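Local coordinates for ORF112 (Cyprinid herpesvirus 3, PDB 4WCG), which binds left-handed Z-DNA through its Zalpha domain, the piece crystallised here, in a way shared with the poxvirus interferon-response inhibitor E3L, at residues 44-49 / 63-68. Residues are numbered along the deposited sequence; the frame is centred on the assembly and turned at random.
Sequences LKILAY and QSLGAQ
With chi1 at -62° and an extended chi2, Leu65 carries its CG away from its own carbonyl carbon and presents two methyls to neighbouring positions of helix 40-52, while Tyr49, whose CG stands opposite its backbone N (chi1 -176°), brings its ring against Ser64. The two branches of the leucine do separate work. CD1 meets CG1 of Ile46 at 3.9 Å, the two side chains crossing at about a right angle; CD2 rests against CB of Lys45, also at 3.9 Å. Lys45 thus contributes the base of its side chain, and its extended tail leads the ammonium group away from Leu65, toward a long, weak ion pair with Glu41. One turn further along, CD2 and CE2 of Tyr49 lie obliquely to Ser64. CE2 is 3.5 Å from Ser64 CB and 3.7 Å from Ser64 OG; the methylene comes nearest, with the hydroxyl oxygen close behind. No hydrogen bond spans the two segments, which here meet by van der Waals packing, a good illustration of how helices in a small domain can be fitted together. The setting is the winged helix-turn-helix fold of Zalpha domains, in which helix 40-52 packs against helix 58-65 and the turn at 66-68 leads into helix 69-81. Gly66, just past helix 58-65, has positive phi (71°) and starts that turn. Ile46, the buried member of the group, also touches His75, Leu76 and Met79 and so ties the contact to helix 69-81. Met42, one turn before Ile46, packs on both Leu65 and Ala67, while the Tyr49 side chain also touches His60 and Ile61 of helix 58-65.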
loop_
_atom_site.group_PDB
_atom_site.type_symbol
_atom_site.label_atom_id
_atom_site.label_comp_id
_atom_site.label_asym_id
_atom_site.label_seq_id
_atom_site.Cartn_x
_atom_site.Cartn_y
_atom_site.Cartn_z
ATOM N N LEU A 44 2.460 15.154 2.821
ATOM C CA LEU A 44 2.097 16.200 1.881
ATOM C C LEU A 44 3.295 16.657 1.049
ATOM O O LEU A 44 3.155 16.944 -0.136
ATOM C CB LEU A 44 1.479 17.388 2.626
ATOM C CG LEU A 44 0.107 17.105 3.243
ATOM C CD1 LEU A 44 -0.391 18.287 4.053
ATOM C CD2 LEU A 44 -0.890 16.760 2.154
ATOM N N LYS A 45 4.475 16.706 1.656
ATOM C CA LYS A 45 5.669 17.106 0.921
ATOM C C LYS A 45 6.031 16.067 -0.148
ATOM O O LYS A 45 6.448 16.408 -1.252
ATOM C CB LYS A 45 6.838 17.318 1.883
ATOM C CG LYS A 45 6.623 18.479 2.851
ATOM C CD LYS A 45 7.690 18.493 3.923
ATOM C CE LYS A 45 7.525 19.694 4.844
ATOM N NZ LYS A 45 8.669 19.823 5.789
ATOM N N ILE A 46 5.881 14.796 0.196
ATOM C CA ILE A 46 6.171 13.721 -0.748
ATOM C C ILE A 46 5.174 13.742 -1.909
ATOM O O ILE A 46 5.549 13.604 -3.071
ATOM C CB ILE A 46 6.134 12.364 -0.042
ATOM C CG1 ILE A 46 7.295 12.266 0.948
ATOM C CG2 ILE A 46 6.202 11.222 -1.057
ATOM C CD1 ILE A 46 7.225 11.048 1.845
ATOM N N LEU A 47 3.901 13.937 -1.586
ATOM C CA LEU A 47 2.866 14.020 -2.611
ATOM C C LEU A 47 3.144 15.203 -3.533
ATOM O O LEU A 47 2.920 15.135 -4.746
ATOM C CB LEU A 47 1.486 14.156 -1.969
ATOM C CG LEU A 47 1.020 12.910 -1.213
ATOM C CD1 LEU A 47 -0.274 13.190 -0.467
ATOM C CD2 LEU A 47 0.804 11.763 -2.176
ATOM N N ALA A 48 3.627 16.301 -2.961
ATOM C CA ALA A 48 3.928 17.456 -3.780
ATOM C C ALA A 48 5.057 17.180 -4.764
ATOM O O ALA A 48 4.997 17.618 -5.909
ATOM C CB ALA A 48 4.270 18.647 -2.911
ATOM N N TYR A 49 6.092 16.475 -4.313
ATOM C CA TYR A 49 7.182 16.115 -5.209
ATOM C C TYR A 49 6.636 15.260 -6.354
ATOM O O TYR A 49 6.944 15.498 -7.520
ATOM C CB TYR A 49 8.287 15.361 -4.458
ATOM C CG TYR A 49 9.502 15.040 -5.311
ATOM C CD1 TYR A 49 9.520 13.931 -6.148
ATOM C CD2 TYR A 49 10.624 15.857 -5.287
ATOM C CE1 TYR A 49 10.623 13.640 -6.934
ATOM C CE2 TYR A 49 11.736 15.571 -6.070
ATOM C CZ TYR A 49 11.729 14.456 -6.889
ATOM O OH TYR A 49 12.828 14.172 -7.673
ATOM N N GLN A 63 16.543 13.289 -1.336
ATOM C CA GLN A 63 17.527 14.318 -1.623
ATOM C C GLN A 63 16.853 15.682 -1.685
ATOM O O GLN A 63 17.358 16.655 -1.131
ATOM C CB GLN A 63 18.249 14.028 -2.940
ATOM C CG GLN A 63 19.273 12.910 -2.875
ATOM C CD GLN A 63 19.867 12.592 -4.237
ATOM O OE1 GLN A 63 19.446 13.146 -5.254
ATOM N NE2 GLN A 63 20.858 11.708 -4.261
ATOM N N SER A 64 15.703 15.745 -2.346
ATOM C CA SER A 64 15.018 17.016 -2.549
ATOM C C SER A 64 14.498 17.590 -1.239
ATOM O O SER A 64 14.591 18.798 -1.006
ATOM C CB SER A 64 13.861 16.858 -3.542
ATOM O OG SER A 64 13.251 18.120 -3.811
ATOM N N LEU A 65 13.953 16.729 -0.386
ATOM C CA LEU A 65 13.357 17.181 0.870
ATOM C C LEU A 65 14.380 17.404 1.977
ATOM O O LEU A 65 14.070 18.038 2.983
ATOM C CB LEU A 65 12.316 16.173 1.359
ATOM C CG LEU A 65 11.126 15.966 0.430
ATOM C CD1 LEU A 65 10.218 14.872 0.958
ATOM C CD2 LEU A 65 10.370 17.274 0.300
ATOM N N GLY A 66 15.590 16.882 1.797
ATOM C CA GLY A 66 16.563 16.857 2.878
ATOM C C GLY A 66 16.159 15.848 3.946
ATOM O O GLY A 66 16.201 16.126 5.146
ATOM N N ALA A 67 15.760 14.658 3.517
ATOM C CA ALA A 67 15.361 13.624 4.458
ATOM C C ALA A 67 16.153 12.345 4.211
ATOM O O ALA A 67 16.925 12.252 3.259
ATOM C CB ALA A 67 13.856 13.349 4.358
ATOM N N GLN A 68 15.968 11.370 5.086
ATOM C CA GLN A 68 16.562 10.057 4.901
ATOM C C GLN A 68 15.724 9.244 3.941
ATOM O O GLN A 68 14.499 9.333 3.950
ATOM C CB GLN A 68 16.675 9.307 6.223
ATOM C CG GLN A 68 17.813 9.786 7.120
ATOM C CD GLN A 68 18.097 8.797 8.229
ATOM O OE1 GLN A 68 17.342 8.697 9.196
ATOM N NE2 GLN A 68 19.176 8.036 8.080
#